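Probable O-methyltransferase (Mycobacterium tuberculosis, PDB 6JCL) catalyses the metal-dependent transfer of a methyl group from S-adenosyl-L-methionine to a hydroxyl of catechol-like compounds, releasing S-adenosyl-L-homocysteine. Local coordinates at the S-adenosyl-L-homocysteine site and the interface of chains A and B. Coordinates in Å, arbitrary orientation; residue numbers count along the deposited sequence, not the author numbering. Chains: chain A/B, Probable O-methyltransferase.

Contact 1: the S-adenosyl-L-homocysteine site. Residues chain A 42-44, 66, 68-70, 73-74, 91-94, 97, 119-121, 137, 139-141, 148. With SAH (S-adenosyl-L-homocysteine), chain C.
S-adenosyl-L-homocysteine (SAH), the reaction product, lies buried in the cofactor pocket of a class I methyltransferase, whose hallmarks are the glycine-rich SAM-binding loop of the Rossmann-like fold, holding A:Gly68 after strand 63-67, and the acid A:Glu92 ending strand 87-92, which reads the ribose diol. Its CG stands anti to the backbone N (chi1 175°) and the chain bends, facing the carboxylate to both hydroxyls: A:Glu92 OE2 takes the 2'-hydroxyl SAH O2' on its syn lone pair at 2.7 Å, while OE1 receives O3' from above the carboxylate plane. Backbone N atoms of A:Gln94, on the OE2 anti lone pair, and A:Leu70, on OE1, steady it. A:His97 ND1 and the 3'-hydroxyl SAH O3' share a hydrogen bond of 3.0 Å, its direction undecided.

Adenine is identified at its Watson-Crick edge, where A:Ala121 N donates to SAH N1 at 2.9 Å. The ring of A:Tyr93, although poorly ordered, stacks over one face, tilted by 28°. Water 3 joins N6 to the hydroxyl of A:Tyr148, which also donates to A:Asp141 OD1, on that oxygen's syn lone pair.

The amino SAH N is gripped by A:Gly68 O, A:Ser74 OG at 2.8 Å, and A:Asp139 OD2 at 2.9 Å, on its anti lone pair; A:Asp139 also binds the divalent metal, tying cofactor to metal site. A:Ser74 OG donates to A:Glu66 OE2. These acids would favour a charged ammonium. Backbone N atoms of A:Val44 and A:Ser74 bind carboxylate oxygens OXT and O.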
# COMPACT_ATOMS: atom_id res chain seq x y z
N ILE A 42 12.26 -16.95 1.09
CA ILE A 42 10.87 -16.53 1.25
C ILE A 42 10.76 -15.08 1.74
O ILE A 42 9.73 -14.68 2.27
CB ILE A 42 10.11 -17.47 2.20
CG1 ILE A 42 10.71 -17.41 3.61
CG2 ILE A 42 10.08 -18.95 1.63
CD1 ILE A 42 9.91 -18.23 4.67
N ALA A 43 11.83 -14.31 1.58
CA ALA A 43 11.83 -12.90 1.95
C ALA A 43 10.87 -12.10 1.08
O ALA A 43 10.47 -12.53 -0.01
CB ALA A 43 13.24 -12.33 1.79
N VAL A 44 10.51 -10.91 1.57
CA VAL A 44 9.70 -10.02 0.74
C VAL A 44 10.45 -9.75 -0.57
O VAL A 44 11.68 -9.73 -0.61
CB VAL A 44 9.37 -8.70 1.45
CG1 VAL A 44 8.44 -8.94 2.62
CG2 VAL A 44 10.64 -7.97 1.90
N GLU A 66 8.54 -5.55 14.18
CA GLU A 66 8.41 -6.60 13.18
C GLU A 66 8.42 -7.96 13.86
O GLU A 66 9.20 -8.21 14.79
CB GLU A 66 9.53 -6.53 12.15
CG GLU A 66 9.57 -7.75 11.22
CD GLU A 66 10.70 -7.61 10.22
OE1 GLU A 66 11.86 -7.73 10.66
OE2 GLU A 66 10.42 -7.34 9.02
N GLY A 68 8.92 -11.79 12.90
CA GLY A 68 9.39 -12.69 11.86
C GLY A 68 10.52 -12.08 11.05
O GLY A 68 10.27 -11.44 10.02
N THR A 69 11.77 -12.28 11.48
CA THR A 69 12.91 -11.58 10.90
C THR A 69 13.50 -12.30 9.70
O THR A 69 13.91 -11.66 8.72
CB THR A 69 14.01 -11.41 11.96
OG1 THR A 69 13.43 -10.87 13.16
CG2 THR A 69 15.12 -10.46 11.48
N LEU A 70 13.58 -13.63 9.77
CA LEU A 70 14.36 -14.45 8.83
C LEU A 70 15.77 -13.89 8.74
O LEU A 70 16.46 -13.81 9.76
CB LEU A 70 13.67 -14.52 7.46
CG LEU A 70 14.17 -15.56 6.45
CD1 LEU A 70 14.16 -17.00 7.03
CD2 LEU A 70 13.40 -15.49 5.12
N PHE A 73 15.68 -9.16 5.57
CA PHE A 73 15.46 -8.41 4.33
C PHE A 73 14.34 -7.39 4.51
O PHE A 73 14.52 -6.19 4.23
CB PHE A 73 15.16 -9.40 3.20
CG PHE A 73 15.12 -8.79 1.82
CD1 PHE A 73 13.93 -8.28 1.30
CD2 PHE A 73 16.25 -8.76 1.03
CE1 PHE A 73 13.89 -7.72 -0.01
CE2 PHE A 73 16.22 -8.21 -0.26
CZ PHE A 73 15.02 -7.69 -0.77
N SER A 74 13.18 -7.82 5.02
CA SER A 74 12.11 -6.86 5.32
C SER A 74 12.56 -5.85 6.38
O SER A 74 12.22 -4.67 6.30
CB SER A 74 10.84 -7.59 5.78
OG SER A 74 11.10 -8.44 6.90
N LEU A 91 11.43 -9.57 15.96
CA LEU A 91 11.32 -10.78 16.78
C LEU A 91 11.60 -12.02 15.93
O LEU A 91 10.99 -12.19 14.87
CB LEU A 91 9.93 -10.89 17.41
CG LEU A 91 9.47 -9.65 18.18
CD1 LEU A 91 8.14 -9.91 18.89
CD2 LEU A 91 10.53 -9.16 19.21
N GLU A 92 12.48 -12.89 16.41
CA GLU A 92 12.87 -14.07 15.64
C GLU A 92 13.12 -15.22 16.62
O GLU A 92 13.86 -15.04 17.58
CB GLU A 92 14.15 -13.79 14.85
CG GLU A 92 14.71 -14.99 14.10
CD GLU A 92 13.67 -15.66 13.23
OE1 GLU A 92 13.01 -14.96 12.41
OE2 GLU A 92 13.50 -16.90 13.36
N TYR A 93 12.49 -16.37 16.41
CA TYR A 93 12.73 -17.43 17.38
C TYR A 93 13.84 -18.40 16.98
O TYR A 93 14.24 -19.21 17.83
CB TYR A 93 11.42 -18.13 17.75
CG TYR A 93 10.91 -19.25 16.91
CD1 TYR A 93 10.81 -19.15 15.54
CD2 TYR A 93 10.40 -20.39 17.52
CE1 TYR A 93 10.30 -20.20 14.78
CE2 TYR A 93 9.87 -21.43 16.78
CZ TYR A 93 9.82 -21.33 15.41
OH TYR A 93 9.29 -22.37 14.69
N GLN A 94 14.32 -18.40 15.73
CA GLN A 94 15.42 -19.30 15.34
C GLN A 94 16.74 -18.58 15.55
O GLN A 94 17.02 -17.62 14.82
CB GLN A 94 15.33 -19.70 13.88
CG GLN A 94 14.25 -20.65 13.51
CD GLN A 94 14.52 -22.09 13.91
OE1 GLN A 94 15.62 -22.45 14.38
NE2 GLN A 94 13.52 -22.92 13.70
N HIS A 97 18.66 -17.87 12.30
CA HIS A 97 18.13 -16.77 11.50
C HIS A 97 18.54 -15.43 12.11
O HIS A 97 18.98 -14.52 11.40
CB HIS A 97 16.60 -16.87 11.42
CG HIS A 97 16.14 -18.09 10.69
ND1 HIS A 97 14.83 -18.30 10.32
CD2 HIS A 97 16.83 -19.19 10.28
CE1 HIS A 97 14.73 -19.46 9.70
NE2 HIS A 97 15.92 -20.03 9.68
N GLY A 119 13.65 -15.35 20.47
CA GLY A 119 12.74 -16.16 21.24
C GLY A 119 11.38 -16.22 20.58
O GLY A 119 11.10 -15.45 19.65
N PRO A 120 10.52 -17.11 21.04
CA PRO A 120 9.14 -17.13 20.52
C PRO A 120 8.46 -15.81 20.82
O PRO A 120 8.49 -15.32 21.95
CB PRO A 120 8.49 -18.30 21.28
CG PRO A 120 9.62 -19.03 21.98
CD PRO A 120 10.70 -18.00 22.20
N ALA A 121 7.82 -15.24 19.80
CA ALA A 121 7.24 -13.90 19.94
C ALA A 121 6.19 -13.83 21.05
O ALA A 121 6.04 -12.78 21.67
CB ALA A 121 6.64 -13.44 18.61
N PHE A 137 4.74 -4.85 11.50
CA PHE A 137 4.73 -5.76 10.35
C PHE A 137 4.69 -7.18 10.89
O PHE A 137 5.61 -7.60 11.60
CB PHE A 137 5.96 -5.56 9.47
CG PHE A 137 6.03 -6.48 8.28
CD1 PHE A 137 4.92 -6.69 7.47
CD2 PHE A 137 7.20 -7.16 7.99
CE1 PHE A 137 4.99 -7.57 6.34
CE2 PHE A 137 7.29 -8.03 6.89
CZ PHE A 137 6.17 -8.23 6.06
N ASP A 139 4.74 -11.08 10.25
CA ASP A 139 5.17 -12.00 9.21
C ASP A 139 5.91 -13.20 9.81
O ASP A 139 7.01 -13.56 9.38
CB ASP A 139 6.05 -11.27 8.18
CG ASP A 139 6.28 -12.11 6.92
OD1 ASP A 139 5.41 -12.97 6.63
OD2 ASP A 139 7.33 -11.92 6.24
N ALA A 140 5.30 -13.85 10.81
CA ALA A 140 5.97 -14.96 11.49
C ALA A 140 5.18 -16.26 11.32
O ALA A 140 4.84 -16.61 10.18
CB ALA A 140 6.20 -14.60 12.96
N ASP A 141 4.89 -16.98 12.41
CA ASP A 141 4.08 -18.21 12.33
C ASP A 141 2.61 -17.84 12.16
O ASP A 141 2.06 -17.09 12.98
CB ASP A 141 4.30 -19.11 13.54
CG ASP A 141 4.15 -18.37 14.87
OD1 ASP A 141 4.58 -17.21 14.97
OD2 ASP A 141 3.61 -18.98 15.82
N TYR A 148 -0.75 -12.04 17.55
CA TYR A 148 0.20 -10.95 17.30
C TYR A 148 -0.53 -9.65 17.00
O TYR A 148 -0.06 -8.56 17.38
CB TYR A 148 1.15 -11.31 16.15
CG TYR A 148 2.00 -12.52 16.44
CD1 TYR A 148 2.33 -12.86 17.75
CD2 TYR A 148 2.47 -13.31 15.40
CE1 TYR A 148 3.10 -13.98 18.02
CE2 TYR A 148 3.23 -14.43 15.66
CZ TYR A 148 3.56 -14.75 16.96
OH TYR A 148 4.31 -15.87 17.21
N SAH C . 9.90 -10.97 7.24
CA SAH C . 10.96 -11.74 6.57
CB SAH C . 10.52 -13.18 6.40
CG SAH C . 10.04 -13.86 7.68
SD SAH C . 9.88 -15.64 7.41
C SAH C . 11.31 -11.12 5.22
O SAH C . 12.48 -10.90 4.88
OXT SAH C . 10.39 -10.81 4.47
C5' SAH C . 9.12 -16.04 9.00
C4' SAH C . 10.09 -16.00 10.18
O4' SAH C . 9.33 -16.13 11.36
C3' SAH C . 11.10 -17.15 10.22
O3' SAH C . 12.41 -16.60 10.35
C2' SAH C . 10.74 -17.96 11.46
O2' SAH C . 11.85 -18.60 12.08
C1' SAH C . 10.05 -16.89 12.31
N9 SAH C . 9.14 -17.41 13.35
C8 SAH C . 8.30 -18.50 13.25
N7 SAH C . 7.65 -18.62 14.43
C5 SAH C . 8.06 -17.62 15.25
C6 SAH C . 7.71 -17.30 16.56
N6 SAH C . 6.83 -18.03 17.25
N1 SAH C . 8.30 -16.20 17.14
C2 SAH C . 9.24 -15.45 16.45
N3 SAH C . 9.59 -15.78 15.16
C4 SAH C . 9.00 -16.86 14.58
O HOH W 1 14.99 -12.06 5.27
O HOH W 2 8.42 -12.55 3.32
O HOH W 3 5.28 -17.27 19.68

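Contact 2: the interface of chains A and B. Residues chain A 168, 189, 192-193, 200-203, 216; chain B 16, 20, 47, 50-51, 54.
Residues A:Ala200 to A:Ile203 run in extended conformation along strand 198-206, offering both main-chain polar atoms and side chains to helices 9-21 and 46-58 of chain B, in one patch of the two-fold symmetric homodimer interface, with a twin in which the chains are exchanged. B:Gln47, near the start of helix 46-58, carries much of the polar pairing. Its CG lies anti to the carbonyl carbon (chi1 -64°) and the chain bends at chi2, which turns the amide oxygen OE1 back onto the strand. There B:Gln47 OE1 accepts the backbone N of A:Ala202 at 2.9 Å, in the plane of the amide carbonyl and fairly straight (160° at H). B:Gln47 OE1 is also met from well above that plane by A:Thr201 OG1, again at 2.9 Å.

With OG1 anti to its backbone N (chi1 -167°), A:Thr201 slides past B:Gln47 in the opposite direction and places its hydroxyl between two acceptors, the second being the main-chain O of B:Gln47, approached along a lone pair. The methyl CG2 points the other way, against B:Phe51 CA and the CD1 branch of B:Leu54. B:Lys50 sets its CG against A:Thr201 CB at 3.7 Å; bends at chi2 and chi4 bring B:Lys50 NZ to A:Ala200 O at 3.0 Å, above the carbonyl plane. Water 4 connects A:Ala200 N with B:Leu20 O.

B:Leu20 inserts both branches between strand and helix: CD1 packs on A:Ala202 CB at 3.6 Å, and CD2 reaches A:Gly193 CA at 3.7 Å. The side chains of B:Leu16 and A:Leu189 cross obliquely, CD2 of the former touching CD1 of the latter. At the other flank, B:Leu54 slides past A:Leu216, and A:Ile203 meets B:Phe51 at about a right angle. The patch lies on C-terminal strands 198-206 and 212-219 of the Rossmann-like methyltransferase domain, beside helix 180-194, where the partner's helices 9-21 and 46-58 pack.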
# COMPACT_ATOMS: atom_id res chain seq x y z
N ILE A 168 -3.56 -14.12 1.37
CA ILE A 168 -4.40 -14.59 0.27
C ILE A 168 -4.06 -16.02 -0.14
O ILE A 168 -4.97 -16.83 -0.43
CB ILE A 168 -4.33 -13.64 -0.95
CG1 ILE A 168 -4.67 -12.19 -0.54
CG2 ILE A 168 -5.23 -14.15 -2.10
CD1 ILE A 168 -6.11 -12.00 -0.03
N LEU A 189 -8.17 -12.58 8.51
CA LEU A 189 -8.97 -11.55 7.84
C LEU A 189 -10.33 -11.39 8.52
O LEU A 189 -10.83 -10.26 8.69
CB LEU A 189 -9.14 -11.92 6.36
CG LEU A 189 -7.86 -11.86 5.52
CD1 LEU A 189 -8.11 -12.55 4.17
CD2 LEU A 189 -7.43 -10.42 5.31
N MET A 192 -9.80 -9.42 11.72
CA MET A 192 -9.53 -8.00 11.51
C MET A 192 -10.80 -7.26 11.12
O MET A 192 -11.03 -6.13 11.57
CB MET A 192 -8.43 -7.80 10.45
CG MET A 192 -7.07 -8.35 10.87
SD MET A 192 -5.80 -8.24 9.60
CE MET A 192 -5.37 -6.51 9.77
N GLY A 193 -11.65 -7.89 10.31
CA GLY A 193 -12.89 -7.24 9.92
C GLY A 193 -13.81 -7.03 11.10
O GLY A 193 -14.54 -6.03 11.17
N ALA A 200 -9.64 -1.92 8.34
CA ALA A 200 -8.72 -2.76 7.57
C ALA A 200 -9.14 -2.87 6.11
O ALA A 200 -10.32 -2.73 5.77
CB ALA A 200 -8.66 -4.18 8.16
N THR A 201 -8.14 -3.13 5.27
CA THR A 201 -8.34 -3.53 3.88
C THR A 201 -7.34 -4.63 3.55
O THR A 201 -6.40 -4.89 4.29
CB THR A 201 -8.19 -2.33 2.94
OG1 THR A 201 -8.69 -2.68 1.64
CG2 THR A 201 -6.73 -1.91 2.82
N ALA A 202 -7.55 -5.31 2.42
CA ALA A 202 -6.60 -6.33 1.98
C ALA A 202 -6.44 -6.22 0.48
O ALA A 202 -7.44 -6.10 -0.25
CB ALA A 202 -7.06 -7.75 2.38
N ILE A 203 -5.20 -6.22 0.03
CA ILE A 203 -4.87 -6.05 -1.38
C ILE A 203 -4.26 -7.34 -1.89
O ILE A 203 -3.21 -7.79 -1.39
CB ILE A 203 -3.90 -4.87 -1.60
CG1 ILE A 203 -4.52 -3.57 -1.05
CG2 ILE A 203 -3.55 -4.75 -3.08
CD1 ILE A 203 -5.86 -3.22 -1.68
N LEU A 216 -3.80 -4.48 5.49
CA LEU A 216 -3.31 -3.23 6.08
C LEU A 216 -4.41 -2.66 6.94
O LEU A 216 -5.55 -2.55 6.49
CB LEU A 216 -2.88 -2.23 4.99
CG LEU A 216 -2.19 -0.94 5.51
CD1 LEU A 216 -1.13 -0.41 4.54
CD2 LEU A 216 -3.23 0.12 5.77
N LEU B 16 -13.34 -10.38 0.52
CA LEU B 16 -12.69 -9.28 1.24
C LEU B 16 -13.65 -8.11 1.43
O LEU B 16 -13.66 -7.46 2.50
CB LEU B 16 -11.44 -8.82 0.48
CG LEU B 16 -10.33 -9.87 0.27
CD1 LEU B 16 -9.22 -9.32 -0.62
CD2 LEU B 16 -9.76 -10.33 1.60
N LEU B 20 -14.18 -7.11 5.24
CA LEU B 20 -13.42 -5.97 5.71
C LEU B 20 -14.07 -4.62 5.45
O LEU B 20 -13.73 -3.66 6.14
CB LEU B 20 -12.02 -5.95 5.06
CG LEU B 20 -11.16 -7.19 5.32
CD1 LEU B 20 -9.83 -6.99 4.55
CD2 LEU B 20 -10.92 -7.40 6.79
N GLN B 47 -11.79 -2.57 -1.98
CA GLN B 47 -10.52 -2.75 -1.26
C GLN B 47 -9.54 -1.64 -1.64
O GLN B 47 -8.78 -1.16 -0.79
CB GLN B 47 -9.88 -4.11 -1.56
CG GLN B 47 -10.68 -5.33 -1.09
CD GLN B 47 -11.08 -5.26 0.36
OE1 GLN B 47 -10.23 -5.16 1.24
NE2 GLN B 47 -12.38 -5.33 0.62
N LYS B 50 -10.71 1.63 0.04
CA LYS B 50 -10.39 1.59 1.46
C LYS B 50 -8.89 1.76 1.69
O LYS B 50 -8.48 2.41 2.66
CB LYS B 50 -10.89 0.30 2.09
CG LYS B 50 -10.70 0.30 3.59
CD LYS B 50 -11.99 -0.05 4.29
CE LYS B 50 -11.89 0.13 5.78
NZ LYS B 50 -12.65 -0.97 6.42
N PHE B 51 -8.07 1.22 0.79
CA PHE B 51 -6.63 1.45 0.87
C PHE B 51 -6.30 2.95 0.80
O PHE B 51 -5.51 3.45 1.61
CB PHE B 51 -5.92 0.68 -0.26
CG PHE B 51 -4.44 0.94 -0.33
CD1 PHE B 51 -3.95 2.00 -1.10
CD2 PHE B 51 -3.55 0.14 0.35
CE1 PHE B 51 -2.58 2.24 -1.18
CE2 PHE B 51 -2.18 0.38 0.28
CZ PHE B 51 -1.70 1.43 -0.48
N LEU B 54 -7.32 4.48 4.14
CA LEU B 54 -6.42 4.19 5.24
C LEU B 54 -5.05 4.83 5.03
O LEU B 54 -4.40 5.22 6.00
CB LEU B 54 -6.28 2.67 5.44
CG LEU B 54 -7.57 1.93 5.81
CD1 LEU B 54 -7.33 0.42 5.93
CD2 LEU B 54 -8.18 2.48 7.10
O HOH W 4 -12.18 -3.33 8.53

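About 22 Å separates the C-alpha centres of contact 1 and contact 2, and they have no residue in common. Contact 1 draws on segments between residues 42 and 148 of one chain, whereas the chain A side of contact 2 comes from later elements. The N-terminal region links them: segment 42-44 in contact 1 leads, one residue later, into helix 46-58, whose equivalent in chain B forms part of contact 2. Because the dimer is symmetric, each subunit's helix packs on its partner while the preceding loop meets its own S-adenosyl-L-homocysteine. Dimerisation may therefore steady this loop, although the structure alone shows no coupling.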